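Side-chain contacts in NADP-dependent glyceraldehyde-3-phosphate dehydrogenase (Bacillus halodurans, PDB 3PRL), which probably catalyses the non-phosphorylating, NADP-dependent oxidation of glyceraldehyde 3-phosphate to 3-phosphoglycerate: residues D[170-175]-D[257-262]; D[235-240]-D[245-250]; D[452-457]-D[461-466]. One frame throughout, in Å; residues are numbered along the deposited sequence.

Contact 1 is the hub: it holds Glu259, the predicted active-site residue, and the other two contacts lie beside it. Strand 234-238 of contact 2 is the sheet neighbour of strand 256-259 of contact 1, with Val257 N 2.8 Å from Ile235 O; the centres of the two contacts are about 11 Å apart. Contact 2 also carries Gly240, an NADP(+)-binding residue, although no coenzyme is bound to this chain. Contact 3, its centre about 9 Å from that of contact 1, meets it on the other edge of strand 256-259, where Leu258 N is 2.8 Å from Leu461 O. Contacts 2 and 3 do not touch, and all three reach the second subunit.

Contact 1: D[170-175]-D[257-262]; sequences AAKIAP and VLELGG
Lys172 NZ is the gathering point between helix 167-178 and Glu259 on strand 256-259. It donates to a water 2.7 Å away, faces Glu259 OE2 at 3.7 Å in a long salt bridge, and is hydrogen-bonded besides to Leu168 O and Thr238 OG1. The same water reaches on to the other carboxylate oxygen, Glu259 OE1, at 3.1 Å, a weak bond. Ammonium and carboxylate are therefore joined twice, once directly over a long distance and once through a water whose leg to the carboxylate is weak, while the lysine is also tied to its own helix and to strand 234-238.

The two backbones stay well apart, with 10.4 Å between the CA atoms of Lys172 and Val257, the nearest such pair. The side chains span the gap by running past each other in opposite directions. The lysine chain is extended as far as CE and then turns at its last torsion (chi4 53°), which sets NZ among its partners. The carbonyl of Leu168 that it meets lies one turn back in the helix, at a kink where the backbone N of Lys172 makes no bond to the preceding turn. Glu259 has CG anti to its carbonyl carbon (chi1 -50°) and is extended beyond that, so the carboxylate stands out from the strand toward the helix.

Arg446 pairs with Glu259 OE1 as a second charged partner. Glu259 was modelled in two conformers, and the link to Lys172 holds for one of them. Two positions for this side chain are compatible with its place in the Leu-Glu-Leu-Gly-Gly signature, whose glutamate is the predicted active-site residue here and is generally taken as the general base in aldehyde dehydrogenases.

Contact 2: D[235-240]-D[245-250]; sequences ITFTGG and ERISEK
Ile247 meets the strand with both of its branches. Its terminal methyl CD1 lies over one face of the Phe237 ring, 3.8 Å from the ring centroid and 24° off the normal, a CH-pi contact. The methyl is displaced toward the rim, and its nearest ring atom is Phe237 CD1 at 3.5 Å. The shorter branch turns to the neighbouring inward-facing residue of the strand: Ile247 CG2 touches Ile235 CG2 at 4.0 Å. This division of work follows from the first torsion of Ile247 (chi1 -73°), which puts CG1 anti to the carbonyl carbon and CG2 anti to the backbone N, so that the longer arm goes to the ring and the shorter one to the isoleucine.

At the edge of the same ring, in its plane, comes the carbonyl of Gly240, with O 3.7 Å from Phe237 CE2. The aromatic group is thus met over a face by the helix and at its rim by the loop leading into that helix. Strand 234-238, helix 241-250 and strand 256-259 form a beta-alpha-beta unit of the Rossmann-like coenzyme domain, and Gly240 sits at the N-cap of the helix. Gly240 and Thr243 bind NADP(+) in this protein, and the side chain of Thr243 is about 4 Å from that of Phe237.

Further out, Ile159 of strand 144-159 touches Ile235, Phe237 and Ile247, and Val256 of strand 256-259 packs on both isoleucines, continuing the apolar layer between helix and sheet. Val227 of helix 223-227 also reaches Ile247. On another side of helix 241-250, Ser248 OG is hydrogen-bonded to the backbone N of Met253 of the second subunit.

Contact 3: D[452-457]-D[461-466]; sequences PFLGVK and LGVQGI
The Phe453 ring turns an edge to Gln464, whose CB lies near the ring plane, 4.3 Å from Phe453 CD2. The other flat group, the Gln464 amide, folds back on its own chain: OE1 accepts from Gly465 N at 2.8 Å, the donor tilted 27° from the amide plane. Gln464 was built in two conformers, so this bond belongs to one of them; in the same conformer NE2 is hydrogen-bonded to Ala171 O.

Beneath these two side chains the backbones of Phe453 and Gln464 form a single antiparallel bridge, a hydrogen-bonded pair. Gln464 N gives a short bond to Phe453 O, 2.6 Å, in the carbonyl plane. The return bond, Phe453 N to Gln464 O, is 2.9 Å and nearly straight (170° at the hydrogen), yet its donor stands above the carbonyl plane, 65° out of it. Pro452 CA adds a C-H contact to that Gln464 O.

On the side away from Phe453 and Gln464, Val463 CG1 packs 4.0 Å from Leu454 CB and more loosely on Pro452; these three residues meet the second subunit.

Phe453 and Gln464 instead touch Glu259 on strand 256-259, to which strand 460-461 is paired antiparallel. Beyond Gly465, the N-cap, helix 466-472 begins with Ile466 packed on helix 103-124.

Contact 1: D[170-175]-D[257-262]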
loop_
_atom_site.group_PDB
_atom_site.type_symbol
_atom_site.label_atom_id
_atom_site.label_comp_id
_atom_site.label_asym_id
_atom_site.label_seq_id
_atom_site.Cartn_x
_atom_site.Cartn_y
_atom_site.Cartn_z
ATOM N N ALA D 170 12.058 -8.438 -23.343
ATOM C CA ALA D 170 10.736 -8.657 -22.711
ATOM C C ALA D 170 10.520 -7.962 -21.354
ATOM O O ALA D 170 9.400 -7.591 -21.006
ATOM C CB ALA D 170 10.476 -10.117 -22.565
ATOM N N ALA D 171 11.585 -7.825 -20.573
ATOM C CA ALA D 171 11.524 -7.107 -19.298
ATOM C C ALA D 171 11.083 -5.647 -19.483
ATOM O O ALA D 171 10.669 -5.007 -18.528
ATOM C CB ALA D 171 12.866 -7.156 -18.620
ATOM N N LYS D 172 11.191 -5.135 -20.709
ATOM C CA LYS D 172 10.799 -3.755 -21.055
ATOM C C LYS D 172 9.486 -3.716 -21.796
ATOM O O LYS D 172 8.630 -2.877 -21.508
ATOM C CB LYS D 172 11.863 -3.090 -21.925
ATOM C CG LYS D 172 13.197 -2.892 -21.220
ATOM C CD LYS D 172 14.287 -2.481 -22.215
ATOM C CE LYS D 172 15.612 -2.239 -21.515
ATOM N NZ LYS D 172 15.976 -3.423 -20.687
ATOM N N ILE D 173 9.333 -4.622 -22.760
ATOM C CA ILE D 173 8.116 -4.696 -23.561
ATOM C C ILE D 173 6.888 -5.096 -22.727
ATOM O O ILE D 173 5.860 -4.435 -22.830
ATOM C CB ILE D 173 8.268 -5.617 -24.802
ATOM C CG1 ILE D 173 9.499 -5.224 -25.629
ATOM C CG2 ILE D 173 7.008 -5.545 -25.694
ATOM C CD1 ILE D 173 9.897 -6.290 -26.661
ATOM N N ALA D 174 6.993 -6.132 -21.890
ATOM C CA ALA D 174 5.819 -6.617 -21.120
ATOM C C ALA D 174 5.186 -5.565 -20.219
ATOM O O ALA D 174 3.975 -5.375 -20.304
ATOM C CB ALA D 174 6.138 -7.885 -20.310
ATOM N N PRO D 175 5.986 -4.903 -19.334
ATOM C CA PRO D 175 5.309 -3.933 -18.458
ATOM C C PRO D 175 4.710 -2.790 -19.241
ATOM O O PRO D 175 3.675 -2.249 -18.846
ATOM C CB PRO D 175 6.420 -3.404 -17.535
ATOM C CG PRO D 175 7.757 -3.996 -18.071
ATOM C CD PRO D 175 7.374 -5.199 -18.893
ATOM N N VAL D 257 14.977 5.794 -18.299
ATOM C CA VAL D 257 15.416 4.755 -17.390
ATOM C C VAL D 257 16.642 4.073 -18.024
ATOM O O VAL D 257 16.618 3.694 -19.185
ATOM C CB VAL D 257 14.247 3.772 -17.085
ATOM C CG1 VAL D 257 14.733 2.435 -16.535
ATOM C CG2 VAL D 257 13.253 4.420 -16.099
ATOM N N LEU D 258 17.728 3.976 -17.263
ATOM C CA LEU D 258 18.964 3.398 -17.784
ATOM C C LEU D 258 19.530 2.321 -16.869
ATOM O O LEU D 258 19.620 2.501 -15.648
ATOM C CB LEU D 258 20.031 4.482 -18.006
ATOM C CG LEU D 258 19.742 5.718 -18.862
ATOM C CD1 LEU D 258 20.797 6.804 -18.655
ATOM C CD2 LEU D 258 19.676 5.329 -20.331
ATOM N N GLU D 259 19.883 1.201 -17.484
ATOM C CA GLU D 259 20.645 0.158 -16.830
ATOM C C GLU D 259 22.003 0.108 -17.521
ATOM O O GLU D 259 22.099 -0.287 -18.679
ATOM C CB GLU D 259 19.893 -1.175 -16.932
ATOM C CG GLU D 259 18.436 -1.042 -16.484
ATOM C CD GLU D 259 17.612 -2.288 -16.694
ATOM O OE1 GLU D 259 16.620 -2.452 -15.957
ATOM O OE2 GLU D 259 17.936 -3.097 -17.585
ATOM N N LEU D 260 23.043 0.524 -16.815
ATOM C CA LEU D 260 24.376 0.616 -17.418
ATOM C C LEU D 260 25.384 -0.307 -16.728
ATOM O O LEU D 260 25.014 -1.358 -16.195
ATOM C CB LEU D 260 24.861 2.088 -17.478
ATOM C CG LEU D 260 23.768 3.069 -17.960
ATOM C CD1 LEU D 260 24.127 4.519 -17.780
ATOM C CD2 LEU D 260 23.371 2.799 -19.389
ATOM N N GLY D 261 26.657 0.073 -16.758
ATOM C CA GLY D 261 27.720 -0.793 -16.283
ATOM C C GLY D 261 27.897 -0.870 -14.781
ATOM O O GLY D 261 27.430 -0.001 -14.020
ATOM N N GLY D 262 28.598 -1.919 -14.360
ATOM C CA GLY D 262 28.908 -2.109 -12.957
ATOM C C GLY D 262 30.359 -2.452 -12.758
ATOM O O GLY D 262 31.033 -2.916 -13.676
HETATM O O HOH W 1 14.696 -3.155 -18.285
#

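Contact 2: D[235-240]-D[245-250]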
loop_
_atom_site.group_PDB
_atom_site.type_symbol
_atom_site.label_atom_id
_atom_site.label_comp_id
_atom_site.label_asym_id
_atom_site.label_seq_id
_atom_site.Cartn_x
_atom_site.Cartn_y
_atom_site.Cartn_z
ATOM N N ILE D 235 11.874 6.494 -22.536
ATOM C CA ILE D 235 12.990 5.629 -22.935
ATOM C C ILE D 235 13.435 4.693 -21.811
ATOM O O ILE D 235 13.656 5.139 -20.694
ATOM C CB ILE D 235 14.257 6.436 -23.434
ATOM C CG1 ILE D 235 13.893 7.428 -24.530
ATOM C CG2 ILE D 235 15.379 5.487 -23.914
ATOM C CD1 ILE D 235 13.380 6.800 -25.752
ATOM N N THR D 236 13.569 3.403 -22.124
ATOM C CA THR D 236 14.216 2.448 -21.212
ATOM C C THR D 236 15.351 1.670 -21.876
ATOM O O THR D 236 15.160 0.959 -22.868
ATOM C CB THR D 236 13.209 1.501 -20.555
ATOM O OG1 THR D 236 13.913 0.577 -19.727
ATOM C CG2 THR D 236 12.366 0.756 -21.609
ATOM N N PHE D 237 16.541 1.789 -21.303
ATOM C CA PHE D 237 17.731 1.332 -22.000
ATOM C C PHE D 237 18.667 0.564 -21.094
ATOM O O PHE D 237 18.966 0.981 -19.960
ATOM C CB PHE D 237 18.432 2.545 -22.639
ATOM C CG PHE D 237 19.845 2.287 -23.101
ATOM C CD1 PHE D 237 20.106 1.923 -24.417
ATOM C CD2 PHE D 237 20.912 2.441 -22.227
ATOM C CE1 PHE D 237 21.424 1.700 -24.855
ATOM C CE2 PHE D 237 22.220 2.215 -22.646
ATOM C CZ PHE D 237 22.475 1.851 -23.966
ATOM N N THR D 238 19.136 -0.565 -21.623
ATOM C CA THR D 238 20.180 -1.334 -20.995
ATOM C C THR D 238 21.336 -1.433 -21.977
ATOM O O THR D 238 21.132 -1.764 -23.149
ATOM C CB THR D 238 19.697 -2.740 -20.632
ATOM O OG1 THR D 238 18.584 -2.644 -19.743
ATOM C CG2 THR D 238 20.793 -3.520 -19.980
ATOM N N GLY D 239 22.542 -1.128 -21.504
ATOM C CA GLY D 239 23.725 -1.230 -22.337
ATOM C C GLY D 239 24.950 -0.568 -21.751
ATOM O O GLY D 239 25.125 -0.522 -20.531
ATOM N N GLY D 240 25.804 -0.049 -22.628
ATOM C CA GLY D 240 27.089 0.501 -22.217
ATOM C C GLY D 240 26.869 1.850 -21.584
ATOM O O GLY D 240 25.845 2.494 -21.839
ATOM N N GLU D 245 24.788 7.501 -21.548
ATOM C CA GLU D 245 25.148 8.921 -21.419
ATOM C C GLU D 245 24.634 9.786 -22.566
ATOM O O GLU D 245 24.053 10.866 -22.342
ATOM C CB GLU D 245 26.675 9.022 -21.414
ATOM C CG GLU D 245 27.268 9.890 -20.340
ATOM C CD GLU D 245 27.424 9.137 -19.047
ATOM O OE1 GLU D 245 28.407 9.394 -18.315
ATOM O OE2 GLU D 245 26.563 8.276 -18.776
ATOM N N ARG D 246 24.900 9.316 -23.785
ATOM C CA ARG D 246 24.477 9.976 -25.020
ATOM C C ARG D 246 22.965 10.114 -25.046
ATOM O O ARG D 246 22.441 11.163 -25.392
ATOM C CB ARG D 246 24.913 9.170 -26.256
ATOM C CG ARG D 246 26.409 9.027 -26.477
ATOM C CD ARG D 246 26.704 8.035 -27.628
ATOM N NE ARG D 246 28.131 7.714 -27.762
ATOM C CZ ARG D 246 28.665 6.507 -27.568
ATOM N NH1 ARG D 246 27.901 5.472 -27.238
ATOM N NH2 ARG D 246 29.974 6.323 -27.721
ATOM N N ILE D 247 22.269 9.046 -24.667
ATOM C CA ILE D 247 20.811 9.034 -24.664
ATOM C C ILE D 247 20.240 10.076 -23.693
ATOM O O ILE D 247 19.396 10.891 -24.080
ATOM C CB ILE D 247 20.277 7.602 -24.421
ATOM C CG1 ILE D 247 20.507 6.761 -25.696
ATOM C CG2 ILE D 247 18.806 7.614 -23.979
ATOM C CD1 ILE D 247 20.367 5.250 -25.502
ATOM N N SER D 248 20.739 10.078 -22.463
ATOM C CA SER D 248 20.303 11.040 -21.461
ATOM C C SER D 248 20.569 12.435 -21.994
ATOM O O SER D 248 19.701 13.304 -21.928
ATOM C CB SER D 248 21.009 10.792 -20.117
ATOM O OG SER D 248 20.602 11.718 -19.111
ATOM N N GLU D 249 21.757 12.621 -22.570
ATOM C CA GLU D 249 22.175 13.906 -23.122
ATOM C C GLU D 249 21.260 14.384 -24.250
ATOM O O GLU D 249 20.893 15.566 -24.291
ATOM C CB GLU D 249 23.633 13.830 -23.600
ATOM C CG GLU D 249 24.259 15.176 -24.008
ATOM C CD GLU D 249 25.376 15.025 -25.050
ATOM O OE1 GLU D 249 25.953 13.916 -25.174
ATOM O OE2 GLU D 249 25.674 16.022 -25.741
ATOM N N LYS D 250 20.903 13.480 -25.166
ATOM C CA LYS D 250 20.192 13.879 -26.389
ATOM C C LYS D 250 18.665 13.896 -26.272
ATOM O O LYS D 250 17.991 14.528 -27.091
ATOM C CB LYS D 250 20.633 13.053 -27.613
ATOM C CG LYS D 250 22.119 12.681 -27.622
ATOM C CD LYS D 250 22.768 12.841 -28.959
ATOM C CE LYS D 250 23.431 14.205 -29.091
ATOM N NZ LYS D 250 24.287 14.189 -30.301
#

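Contact 3: D[452-457]-D[461-466]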
loop_
_atom_site.group_PDB
_atom_site.type_symbol
_atom_site.label_atom_id
_atom_site.label_comp_id
_atom_site.label_asym_id
_atom_site.label_seq_id
_atom_site.Cartn_x
_atom_site.Cartn_y
_atom_site.Cartn_z
ATOM N N PRO D 452 13.293 -4.973 -6.544
ATOM C CA PRO D 452 13.664 -3.751 -7.245
ATOM C C PRO D 452 15.093 -3.859 -7.757
ATOM O O PRO D 452 15.963 -4.383 -7.052
ATOM C CB PRO D 452 13.611 -2.675 -6.146
ATOM C CG PRO D 452 12.878 -3.291 -5.018
ATOM C CD PRO D 452 13.114 -4.742 -5.100
ATOM N N PHE D 453 15.327 -3.386 -8.970
ATOM C CA PHE D 453 16.670 -3.374 -9.535
ATOM C C PHE D 453 17.032 -1.969 -10.016
ATOM O O PHE D 453 16.305 -1.388 -10.817
ATOM C CB PHE D 453 16.758 -4.392 -10.676
ATOM C CG PHE D 453 18.050 -4.366 -11.424
ATOM C CD1 PHE D 453 19.209 -4.909 -10.863
ATOM C CD2 PHE D 453 18.100 -3.869 -12.718
ATOM C CE1 PHE D 453 20.404 -4.909 -11.569
ATOM C CE2 PHE D 453 19.284 -3.862 -13.432
ATOM C CZ PHE D 453 20.448 -4.394 -12.857
ATOM N N LEU D 454 18.156 -1.444 -9.517
ATOM C CA LEU D 454 18.667 -0.124 -9.918
ATOM C C LEU D 454 20.199 0.008 -9.785
ATOM O O LEU D 454 20.822 -0.610 -8.921
ATOM C CB LEU D 454 17.933 1.000 -9.136
ATOM C CG LEU D 454 18.231 1.236 -7.643
ATOM C CD1 LEU D 454 17.616 2.545 -7.105
ATOM C CD2 LEU D 454 17.830 0.028 -6.787
ATOM N N GLY D 455 20.797 0.795 -10.673
ATOM C CA GLY D 455 22.173 1.236 -10.513
ATOM C C GLY D 455 22.180 2.725 -10.225
ATOM O O GLY D 455 21.389 3.476 -10.805
ATOM N N VAL D 456 23.044 3.146 -9.304
ATOM C CA VAL D 456 23.231 4.571 -9.011
ATOM C C VAL D 456 24.567 5.046 -9.626
ATOM O O VAL D 456 25.239 4.265 -10.301
ATOM C CB VAL D 456 23.150 4.873 -7.494
ATOM C CG1 VAL D 456 21.842 4.335 -6.919
ATOM C CG2 VAL D 456 24.335 4.271 -6.740
ATOM N N LYS D 457 24.930 6.314 -9.388
ATOM C CA LYS D 457 26.118 6.928 -9.983
ATOM C C LYS D 457 26.061 6.801 -11.509
ATOM O O LYS D 457 25.055 7.140 -12.112
ATOM C CB LYS D 457 27.395 6.292 -9.442
ATOM C CG LYS D 457 27.652 6.490 -7.989
ATOM C CD LYS D 457 29.108 6.187 -7.726
ATOM C CE LYS D 457 29.292 5.573 -6.362
ATOM N NZ LYS D 457 30.729 5.317 -6.094
ATOM N N LEU D 461 19.883 5.036 -14.060
ATOM C CA LEU D 461 18.925 6.107 -13.843
ATOM C C LEU D 461 17.530 5.468 -13.730
ATOM O O LEU D 461 17.143 4.642 -14.565
ATOM C CB LEU D 461 19.014 7.113 -15.002
ATOM C CG LEU D 461 18.183 8.402 -15.054
ATOM C CD1 LEU D 461 18.427 9.282 -13.846
ATOM C CD2 LEU D 461 18.484 9.181 -16.344
ATOM N N GLY D 462 16.795 5.823 -12.675
ATOM C CA GLY D 462 15.497 5.191 -12.384
ATOM C C GLY D 462 15.596 3.779 -11.830
ATOM O O GLY D 462 16.648 3.389 -11.335
ATOM N N VAL D 463 14.499 3.015 -11.915
ATOM C CA VAL D 463 14.374 1.700 -11.239
ATOM C C VAL D 463 13.654 0.654 -12.088
ATOM O O VAL D 463 12.721 0.989 -12.840
ATOM C CB VAL D 463 13.526 1.791 -9.949
ATOM C CG1 VAL D 463 13.990 0.754 -8.900
ATOM C CG2 VAL D 463 13.517 3.213 -9.364
ATOM N N GLN D 464 14.060 -0.609 -11.936
ATOM C CA GLN D 464 13.368 -1.728 -12.567
ATOM C C GLN D 464 13.012 -2.816 -11.564
ATOM O O GLN D 464 12.965 -2.588 -10.356
ATOM C CB GLN D 464 14.200 -2.316 -13.716
ATOM C CG GLN D 464 13.572 -2.195 -15.103
ATOM C CD GLN D 464 12.821 -3.459 -15.541
ATOM O OE1 GLN D 464 12.765 -4.459 -14.815
ATOM N NE2 GLN D 464 12.225 -3.405 -16.726
ATOM N N GLY D 465 12.824 -4.026 -12.078
ATOM C CA GLY D 465 12.194 -5.076 -11.328
ATOM C C GLY D 465 10.740 -4.962 -11.748
ATOM O O GLY D 465 10.347 -3.986 -12.408
ATOM N N ILE D 466 9.932 -5.947 -11.372
ATOM C CA ILE D 466 8.585 -6.078 -11.944
ATOM C C ILE D 466 7.655 -4.909 -11.644
ATOM O O ILE D 466 7.229 -4.215 -12.576
ATOM C CB ILE D 466 7.918 -7.415 -11.573
ATOM C CG1 ILE D 466 8.758 -8.589 -12.073
ATOM C CG2 ILE D 466 6.468 -7.478 -12.123
ATOM C CD1 ILE D 466 9.009 -8.602 -13.562
#